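Local coordinates for Mll7089 protein (Mesorhizobium loti, PDB 2OZ8) that is of unproven function but resembles mandelate racemase of the enolase superfamily, and probably binds magnesium and may act as a hydro-lyase, at residues 129-134 with 337-342. Sequence-based numbering, arbitrary orientation.
Sequences RRNRVK and YAYAPD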
# COMPACT_ATOMS: atom_id res chain seq x y z
N ARG A 129 19.19 2.13 -35.54
CA ARG A 129 18.57 2.01 -36.86
C ARG A 129 18.55 3.40 -37.49
O ARG A 129 18.19 3.56 -38.64
CB ARG A 129 17.13 1.53 -36.77
CG ARG A 129 16.91 0.27 -35.96
CD ARG A 129 15.69 -0.50 -36.51
NE ARG A 129 15.00 -1.17 -35.43
CZ ARG A 129 14.32 -2.29 -35.57
NH1 ARG A 129 14.22 -2.86 -36.76
NH2 ARG A 129 13.76 -2.86 -34.51
N ARG A 130 18.90 4.41 -36.71
CA ARG A 130 18.96 5.74 -37.26
C ARG A 130 20.28 6.39 -36.92
O ARG A 130 21.08 5.85 -36.17
CB ARG A 130 17.73 6.58 -36.88
CG ARG A 130 17.44 6.79 -35.35
CD ARG A 130 15.92 7.15 -35.12
NE ARG A 130 15.07 6.06 -35.65
CZ ARG A 130 13.93 6.21 -36.32
NH1 ARG A 130 13.44 7.43 -36.54
NH2 ARG A 130 13.28 5.14 -36.78
N ASN A 131 20.53 7.54 -37.51
CA ASN A 131 21.78 8.18 -37.30
C ASN A 131 21.64 9.61 -36.80
O ASN A 131 22.62 10.34 -36.73
CB ASN A 131 22.69 8.02 -38.54
CG ASN A 131 22.54 9.13 -39.55
OD1 ASN A 131 21.42 9.60 -39.83
ND2 ASN A 131 23.68 9.60 -40.10
N ARG A 132 20.42 10.00 -36.45
CA ARG A 132 20.26 11.34 -35.94
C ARG A 132 19.21 11.50 -34.88
O ARG A 132 18.27 10.69 -34.76
CB ARG A 132 20.02 12.33 -37.07
CG ARG A 132 18.62 12.38 -37.52
CD ARG A 132 18.46 13.28 -38.67
NE ARG A 132 17.07 13.28 -39.06
CZ ARG A 132 16.55 14.12 -39.94
NH1 ARG A 132 17.36 15.02 -40.53
NH2 ARG A 132 15.26 14.06 -40.24
N VAL A 133 19.37 12.57 -34.10
CA VAL A 133 18.48 12.94 -33.03
C VAL A 133 18.31 14.46 -32.98
O VAL A 133 19.24 15.19 -33.26
CB VAL A 133 19.02 12.39 -31.69
CG1 VAL A 133 20.30 13.05 -31.28
CG2 VAL A 133 17.94 12.47 -30.63
N LYS A 134 17.14 14.93 -32.63
CA LYS A 134 16.94 16.36 -32.35
C LYS A 134 17.79 16.88 -31.22
O LYS A 134 17.95 16.22 -30.16
CB LYS A 134 15.49 16.60 -31.95
CG LYS A 134 14.53 16.19 -33.05
CD LYS A 134 13.12 16.64 -32.73
CE LYS A 134 12.27 15.47 -32.46
NZ LYS A 134 10.86 15.93 -32.42
N TYR A 337 19.41 19.12 -35.61
CA TYR A 337 19.62 17.68 -35.47
C TYR A 337 21.07 17.35 -35.20
O TYR A 337 21.97 17.90 -35.86
CB TYR A 337 19.19 16.93 -36.71
CG TYR A 337 17.70 16.75 -36.86
CD1 TYR A 337 17.05 15.68 -36.25
CD2 TYR A 337 16.95 17.60 -37.69
CE1 TYR A 337 15.71 15.49 -36.40
CE2 TYR A 337 15.59 17.41 -37.85
CZ TYR A 337 14.98 16.35 -37.21
OH TYR A 337 13.64 16.13 -37.37
N ALA A 338 21.31 16.45 -34.25
CA ALA A 338 22.64 15.96 -33.98
C ALA A 338 22.81 14.67 -34.74
O ALA A 338 21.88 13.83 -34.81
CB ALA A 338 22.89 15.77 -32.46
N TYR A 339 23.99 14.51 -35.33
CA TYR A 339 24.25 13.38 -36.18
C TYR A 339 25.34 12.52 -35.61
O TYR A 339 26.45 12.99 -35.35
CB TYR A 339 24.68 13.86 -37.54
CG TYR A 339 23.53 14.43 -38.35
CD1 TYR A 339 22.78 13.61 -39.19
CD2 TYR A 339 23.19 15.78 -38.26
CE1 TYR A 339 21.71 14.11 -39.90
CE2 TYR A 339 22.15 16.29 -38.99
CZ TYR A 339 21.43 15.46 -39.83
OH TYR A 339 20.39 15.96 -40.56
N ALA A 340 25.02 11.25 -35.41
CA ALA A 340 26.04 10.29 -35.04
C ALA A 340 26.82 9.94 -36.30
O ALA A 340 26.23 9.43 -37.27
CB ALA A 340 25.42 9.07 -34.44
N PRO A 341 28.13 10.22 -36.31
CA PRO A 341 28.98 10.08 -37.50
C PRO A 341 29.23 8.65 -37.93
O PRO A 341 29.09 7.72 -37.12
CB PRO A 341 30.31 10.70 -37.07
CG PRO A 341 30.31 10.66 -35.61
CD PRO A 341 28.90 10.66 -35.13
N ASP A 342 29.65 8.48 -39.18
CA ASP A 342 29.93 7.16 -39.76
C ASP A 342 31.40 6.75 -39.64
O ASP A 342 31.87 5.91 -40.38
CB ASP A 342 29.45 7.09 -41.21
CG ASP A 342 29.57 5.68 -41.81
OD1 ASP A 342 29.31 4.70 -41.09
OD2 ASP A 342 29.95 5.56 -43.01
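Arg132 carries the side-chain part of this contact, lying between Tyr337 and Tyr339. Its guanidinium is stacked flat on the Tyr337 ring, with the two planes only 5° apart. CZ of Arg132 sits over the ring centre of Tyr337, 3.8 Å from the centroid, which makes this a cation-pi contact. With CG between the backbone N and the carbonyl carbon (chi1 82°) and the chain extended from CG to NE, the guanidinium reaches the Tyr337 ring, and the two side chains cross obliquely. The Arg132 chain runs alongside Tyr339 in the same direction, and Arg132 CB makes an off-centre CH-pi contact with that ring. At the tip, NH1 of Arg132 donates a hydrogen bond to OH of Tyr339, 3.2 Å away. The hydroxyl lies in the guanidinium plane, so the stack and the bond together would restrain the rotation of the group.

Lys134 CG packs beside Tyr337 CE1 at 3.6 Å. Its chain bends at chi3, and NZ forms a salt bridge with Glu314.

The backbones pair as antiparallel strands, with Arg132 opposite Tyr339 and Val133 opposite Ala338. Val133 and Ala338 form a hydrogen-bonded pair: Val133 N donates to Ala338 O at 2.9 Å, and Ala338 N donates to Val133 O at 2.6 Å. Just outside the strands, Ala340 N donates to Asn131 O at 2.9 Å, from above the carbonyl plane. On the face away from Arg132, CG1 of Val133 meets CB of Ala338 at 3.9 Å. Both residues are buried against helix 304-309.

Strand 132-138 also pairs in parallel with strands 163-167 and 313-318. The short strand 337-339 is thus an antiparallel addition at the start of the first strand of the TIM-barrel-like domain of the enolase superfamily.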